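PDB 5D79: berberine bridge enzyme-like 28 from Arabidopsis thaliana, which is an FAD-dependent oxidoreductase of the berberine bridge enzyme-like family, involved in the plant's adaptation to salt stress. Local coordinates for residues 93-105 / 514-526. Residues are numbered along the deposited sequence; the frame is centred on the assembly and turned at random.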
loop_
_atom_site.group_PDB
_atom_site.type_symbol
_atom_site.label_atom_id
_atom_site.label_comp_id
_atom_site.label_asym_id
_atom_site.label_seq_id
_atom_site.Cartn_x
_atom_site.Cartn_y
_atom_site.Cartn_z
ATOM N N VAL A 93 -16.771 -8.168 18.661
ATOM C CA VAL A 93 -15.380 -8.013 19.057
ATOM C C VAL A 93 -15.112 -6.589 19.531
ATOM O O VAL A 93 -14.517 -6.380 20.583
ATOM C CB VAL A 93 -14.425 -8.359 17.918
ATOM C CG1 VAL A 93 -13.015 -8.044 18.329
ATOM C CG2 VAL A 93 -14.546 -9.834 17.557
ATOM N N ILE A 94 -15.579 -5.617 18.755
ATOM C CA ILE A 94 -15.455 -4.201 19.106
ATOM C C ILE A 94 -16.141 -3.884 20.433
ATOM O O ILE A 94 -15.554 -3.238 21.301
ATOM C CB ILE A 94 -16.047 -3.277 17.995
ATOM C CG1 ILE A 94 -15.330 -3.494 16.651
ATOM C CG2 ILE A 94 -15.975 -1.819 18.406
ATOM C CD1 ILE A 94 -13.823 -3.722 16.767
ATOM N N ARG A 95 -17.376 -4.350 20.596
ATOM C CA ARG A 95 -18.123 -4.115 21.832
ATOM C C ARG A 95 -17.504 -4.792 23.063
ATOM O O ARG A 95 -17.331 -4.152 24.102
ATOM C CB ARG A 95 -19.570 -4.564 21.662
ATOM C CG ARG A 95 -20.300 -3.753 20.610
ATOM C CD ARG A 95 -21.805 -3.790 20.795
ATOM N NE ARG A 95 -22.512 -3.311 19.608
ATOM C CZ ARG A 95 -23.058 -4.108 18.692
ATOM N NH1 ARG A 95 -22.985 -5.428 18.828
ATOM N NH2 ARG A 95 -23.682 -3.587 17.642
ATOM N N CYS A 96 -17.161 -6.072 22.944
ATOM C CA CYS A 96 -16.550 -6.806 24.056
ATOM C C CYS A 96 -15.166 -6.296 24.434
ATOM O O CYS A 96 -14.822 -6.265 25.613
ATOM C CB CYS A 96 -16.445 -8.296 23.730
ATOM S SG CYS A 96 -18.005 -9.185 23.710
ATOM N N ALA A 97 -14.365 -5.932 23.431
ATOM C CA ALA A 97 -13.013 -5.427 23.662
ATOM C C ALA A 97 -13.064 -4.203 24.568
ATOM O O ALA A 97 -12.410 -4.142 25.615
ATOM C CB ALA A 97 -12.324 -5.084 22.333
ATOM N N GLN A 98 -13.870 -3.236 24.154
ATOM C CA GLN A 98 -14.036 -2.006 24.897
ATOM C C GLN A 98 -14.578 -2.258 26.300
ATOM O O GLN A 98 -14.215 -1.554 27.240
ATOM C CB GLN A 98 -14.954 -1.063 24.126
ATOM C CG GLN A 98 -14.418 -0.742 22.755
ATOM C CD GLN A 98 -15.146 0.398 22.088
ATOM O OE1 GLN A 98 -15.059 1.547 22.520
ATOM N NE2 GLN A 98 -15.870 0.088 21.019
ATOM N N LEU A 99 -15.431 -3.268 26.440
ATOM C CA LEU A 99 -16.041 -3.583 27.730
ATOM C C LEU A 99 -15.026 -4.182 28.707
ATOM O O LEU A 99 -15.159 -4.036 29.913
ATOM C CB LEU A 99 -17.217 -4.547 27.543
ATOM C CG LEU A 99 -18.128 -4.785 28.747
ATOM C CD1 LEU A 99 -19.133 -3.643 28.901
ATOM C CD2 LEU A 99 -18.834 -6.125 28.630
ATOM N N HIS A 100 -14.002 -4.844 28.185
ATOM C CA HIS A 100 -13.057 -5.530 29.053
ATOM C C HIS A 100 -11.635 -4.988 28.921
ATOM O O HIS A 100 -10.690 -5.558 29.466
ATOM C CB HIS A 100 -13.091 -7.033 28.768
ATOM C CG HIS A 100 -14.430 -7.656 29.010
ATOM N ND1 HIS A 100 -14.870 -8.006 30.269
ATOM C CD2 HIS A 100 -15.430 -7.983 28.158
ATOM C CE1 HIS A 100 -16.083 -8.524 30.182
ATOM N NE2 HIS A 100 -16.445 -8.526 28.912
ATOM N N GLY A 101 -11.493 -3.877 28.209
ATOM C CA GLY A 101 -10.211 -3.203 28.112
ATOM C C GLY A 101 -9.225 -3.912 27.208
ATOM O O GLY A 101 -8.014 -3.843 27.409
ATOM N N ILE A 102 -9.738 -4.596 26.196
ATOM C CA ILE A 102 -8.864 -5.312 25.290
ATOM C C ILE A 102 -8.571 -4.509 24.027
ATOM O O ILE A 102 -9.472 -3.998 23.354
ATOM C CB ILE A 102 -9.448 -6.665 24.916
ATOM C CG1 ILE A 102 -9.330 -7.612 26.107
ATOM C CG2 ILE A 102 -8.699 -7.252 23.743
ATOM C CD1 ILE A 102 -7.896 -7.907 26.491
ATOM N N HIS A 103 -7.283 -4.400 23.735
ATOM C CA HIS A 103 -6.782 -3.701 22.569
ATOM C C HIS A 103 -6.818 -4.643 21.369
ATOM O O HIS A 103 -6.524 -5.821 21.520
ATOM C CB HIS A 103 -5.366 -3.217 22.863
ATOM C CG HIS A 103 -4.723 -2.486 21.736
ATOM N ND1 HIS A 103 -5.367 -1.497 21.029
ATOM C CD2 HIS A 103 -3.484 -2.590 21.202
ATOM C CE1 HIS A 103 -4.556 -1.030 20.097
ATOM N NE2 HIS A 103 -3.406 -1.675 20.182
ATOM N N VAL A 104 -7.197 -4.154 20.191
ATOM C CA VAL A 104 -7.197 -5.015 19.005
ATOM C C VAL A 104 -6.400 -4.438 17.851
ATOM O O VAL A 104 -6.107 -3.247 17.821
ATOM C CB VAL A 104 -8.620 -5.298 18.485
ATOM C CG1 VAL A 104 -9.499 -5.830 19.603
ATOM C CG2 VAL A 104 -9.222 -4.051 17.866
ATOM N N ARG A 105 -6.051 -5.306 16.906
ATOM C CA ARG A 105 -5.477 -4.895 15.633
ATOM C C ARG A 105 -6.234 -5.592 14.520
ATOM O O ARG A 105 -6.614 -6.739 14.670
ATOM C CB ARG A 105 -3.991 -5.234 15.563
ATOM C CG ARG A 105 -3.126 -4.421 16.504
ATOM C CD ARG A 105 -3.162 -2.941 16.165
ATOM N NE ARG A 105 -2.531 -2.145 17.213
ATOM C CZ ARG A 105 -1.265 -1.740 17.196
ATOM N NH1 ARG A 105 -0.482 -2.041 16.167
ATOM N NH2 ARG A 105 -0.786 -1.020 18.201
ATOM N N VAL A 514 -15.619 10.708 15.531
ATOM C CA VAL A 514 -16.023 9.329 15.252
ATOM C C VAL A 514 -15.461 8.322 16.266
ATOM O O VAL A 514 -16.037 7.246 16.463
ATOM C CB VAL A 514 -15.613 8.899 13.790
ATOM C CG1 VAL A 514 -15.993 9.974 12.794
ATOM C CG2 VAL A 514 -14.124 8.568 13.671
ATOM N N ASP A 515 -14.354 8.682 16.913
ATOM C CA ASP A 515 -13.666 7.798 17.852
ATOM C C ASP A 515 -13.131 8.580 19.049
ATOM O O ASP A 515 -11.919 8.698 19.217
ATOM C CB ASP A 515 -12.520 7.062 17.135
ATOM C CG ASP A 515 -11.863 5.999 18.002
ATOM O OD1 ASP A 515 -12.436 5.633 19.055
ATOM O OD2 ASP A 515 -10.776 5.520 17.624
ATOM N N PRO A 516 -14.037 9.119 19.890
ATOM C CA PRO A 516 -13.668 9.980 21.028
ATOM C C PRO A 516 -13.050 9.237 22.226
ATOM O O PRO A 516 -12.468 9.858 23.120
ATOM C CB PRO A 516 -15.004 10.615 21.419
ATOM C CG PRO A 516 -16.013 9.608 21.028
ATOM C CD PRO A 516 -15.499 8.954 19.781
ATOM N N THR A 517 -13.184 7.918 22.243
ATOM C CA THR A 517 -12.533 7.122 23.268
ATOM C C THR A 517 -11.120 6.775 22.839
ATOM O O THR A 517 -10.329 6.286 23.646
ATOM C CB THR A 517 -13.312 5.832 23.567
ATOM O OG1 THR A 517 -13.697 5.205 22.338
ATOM C CG2 THR A 517 -14.549 6.168 24.352
ATOM N N ASP A 518 -10.812 7.050 21.571
ATOM C CA ASP A 518 -9.558 6.641 20.949
ATOM C C ASP A 518 -9.366 5.108 21.039
ATOM O O ASP A 518 -8.284 4.630 21.378
ATOM C CB ASP A 518 -8.383 7.384 21.594
ATOM C CG ASP A 518 -7.102 7.290 20.778
ATOM O OD1 ASP A 518 -7.176 6.945 19.582
ATOM O OD2 ASP A 518 -6.019 7.566 21.338
ATOM N N PHE A 519 -10.412 4.337 20.736
ATOM C CA PHE A 519 -10.288 2.882 20.783
ATOM C C PHE A 519 -9.350 2.384 19.694
ATOM O O PHE A 519 -8.478 1.550 19.943
ATOM C CB PHE A 519 -11.643 2.175 20.639
ATOM C CG PHE A 519 -11.532 0.649 20.602
ATOM C CD1 PHE A 519 -11.231 -0.078 21.762
ATOM C CD2 PHE A 519 -11.722 -0.054 19.416
ATOM C CE1 PHE A 519 -11.124 -1.477 21.734
ATOM C CE2 PHE A 519 -11.613 -1.455 19.384
ATOM C CZ PHE A 519 -11.315 -2.163 20.545
ATOM N N PHE A 520 -9.537 2.888 18.483
ATOM C CA PHE A 520 -8.720 2.444 17.364
ATOM C C PHE A 520 -7.402 3.208 17.310
ATOM O O PHE A 520 -7.336 4.308 16.768
ATOM C CB PHE A 520 -9.505 2.587 16.064
ATOM C CG PHE A 520 -10.728 1.722 16.018
ATOM C CD1 PHE A 520 -10.626 0.377 15.711
ATOM C CD2 PHE A 520 -11.974 2.244 16.319
ATOM C CE1 PHE A 520 -11.742 -0.424 15.682
ATOM C CE2 PHE A 520 -13.099 1.440 16.299
ATOM C CZ PHE A 520 -12.981 0.108 15.979
ATOM N N CYS A 521 -6.359 2.615 17.893
ATOM C CA CYS A 521 -5.049 3.247 17.970
ATOM C C CYS A 521 -3.919 2.240 17.764
ATOM O O CYS A 521 -4.003 1.102 18.214
ATOM C CB CYS A 521 -4.872 3.968 19.320
ATOM S SG CYS A 521 -4.594 2.909 20.798
ATOM N N ASP A 522 -2.872 2.666 17.060
ATOM C CA ASP A 522 -1.614 1.923 16.999
ATOM C C ASP A 522 -0.461 2.879 17.294
ATOM O O ASP A 522 -0.669 3.962 17.854
ATOM C CB ASP A 522 -1.421 1.214 15.643
ATOM C CG ASP A 522 -1.702 2.106 14.443
ATOM O OD1 ASP A 522 -1.381 3.302 14.459
ATOM O OD2 ASP A 522 -2.235 1.592 13.446
ATOM N N GLU A 523 0.748 2.496 16.902
ATOM C CA GLU A 523 1.935 3.280 17.233
ATOM C C GLU A 523 2.097 4.595 16.432
ATOM O O GLU A 523 2.938 5.432 16.777
ATOM C CB GLU A 523 3.174 2.401 17.055
ATOM C CG GLU A 523 3.334 1.293 18.115
ATOM C CD GLU A 523 2.351 0.133 17.957
ATOM O OE1 GLU A 523 1.789 -0.036 16.851
ATOM O OE2 GLU A 523 2.147 -0.607 18.945
ATOM N N GLN A 524 1.293 4.772 15.381
ATOM C CA GLN A 524 1.330 5.981 14.551
ATOM C C GLN A 524 -0.075 6.537 14.219
ATOM O O GLN A 524 -0.236 7.367 13.314
ATOM C CB GLN A 524 2.085 5.702 13.246
ATOM C CG GLN A 524 3.591 5.867 13.321
ATOM C CD GLN A 524 4.253 5.824 11.947
ATOM O OE1 GLN A 524 3.667 5.333 10.978
ATOM N NE2 GLN A 524 5.476 6.347 11.855
ATOM N N SER A 525 -1.090 6.090 14.949
ATOM C CA SER A 525 -2.464 6.471 14.627
ATOM C C SER A 525 -2.716 7.981 14.801
ATOM O O SER A 525 -1.970 8.684 15.500
ATOM C CB SER A 525 -3.454 5.660 15.477
ATOM O OG SER A 525 -3.249 5.882 16.859
ATOM N N ILE A 526 -3.762 8.466 14.134
ATOM C CA ILE A 526 -4.172 9.861 14.215
ATOM C C ILE A 526 -4.634 10.154 15.634
ATOM O O ILE A 526 -5.447 9.401 16.179
ATOM C CB ILE A 526 -5.311 10.165 13.211
ATOM C CG1 ILE A 526 -4.870 9.882 11.766
ATOM C CG2 ILE A 526 -5.825 11.593 13.366
ATOM C CD1 ILE A 526 -3.755 10.776 11.259
HETATM O O HOH W 1 -7.512 0.476 22.301
HETATM O O HOH W 2 -8.368 -1.705 20.009
HETATM O O HOH W 3 -6.665 -0.428 17.835
#
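Phe-519 pushes its ring into the corner between helix 87-100 and strand 103-107, where Ala-97, Gln-98 and Val-104 receive it. CG anti to the backbone N (chi1 177°) carries the ring over to the helix. The flexible methylenes of Gln-98 suit an aromatic face: CG is 3.7 Å from the ring centroid, a CH-pi contact, and the amide, at the partly exposed rim, stacks 25° from the ring plane. Ala-97, small enough to let the ring come close, brings CB to 3.6 Å from Phe-519 CZ, while branched Val-104 sets CG2 3.8 Å from CE2. Ile-94 CD1 packs against Phe-519 CE2 and Phe-520 CZ, beside rings themselves in contact.

The side towards His-103 is wetter and looser. Two waters link His-103 ND1 to Phe-519 O; one also accepts from Val-104 N and sits over the ring face opposite Gln-98. A third lies between Val-104 O and Cys-521 N, where the backbones do not bond directly.

Farther along, long, forked Arg-105 reaches both carboxylate oxygens of Glu-523 in an end-on salt bridge, NH1 to OE1 and NH2 to OE2, both 3.1 Å, the planes twisted 55° apart. Asp-522 CB covers the guanidinium face; NH1 also hydrogen-bonds Leu-116 O, and Tyr-121 is a further partner of Glu-523. Asp-522 forms an Asx turn to Gln-524 N and hydrogen-bonds Ser-234 OG through OD2; its side chain is about 4 Å from the bound FAD. The C-terminal berberine-like segment thus packs on the helix and edge strand of the PCMH-type FAD-binding domain, its Asp-522 end next to FAD.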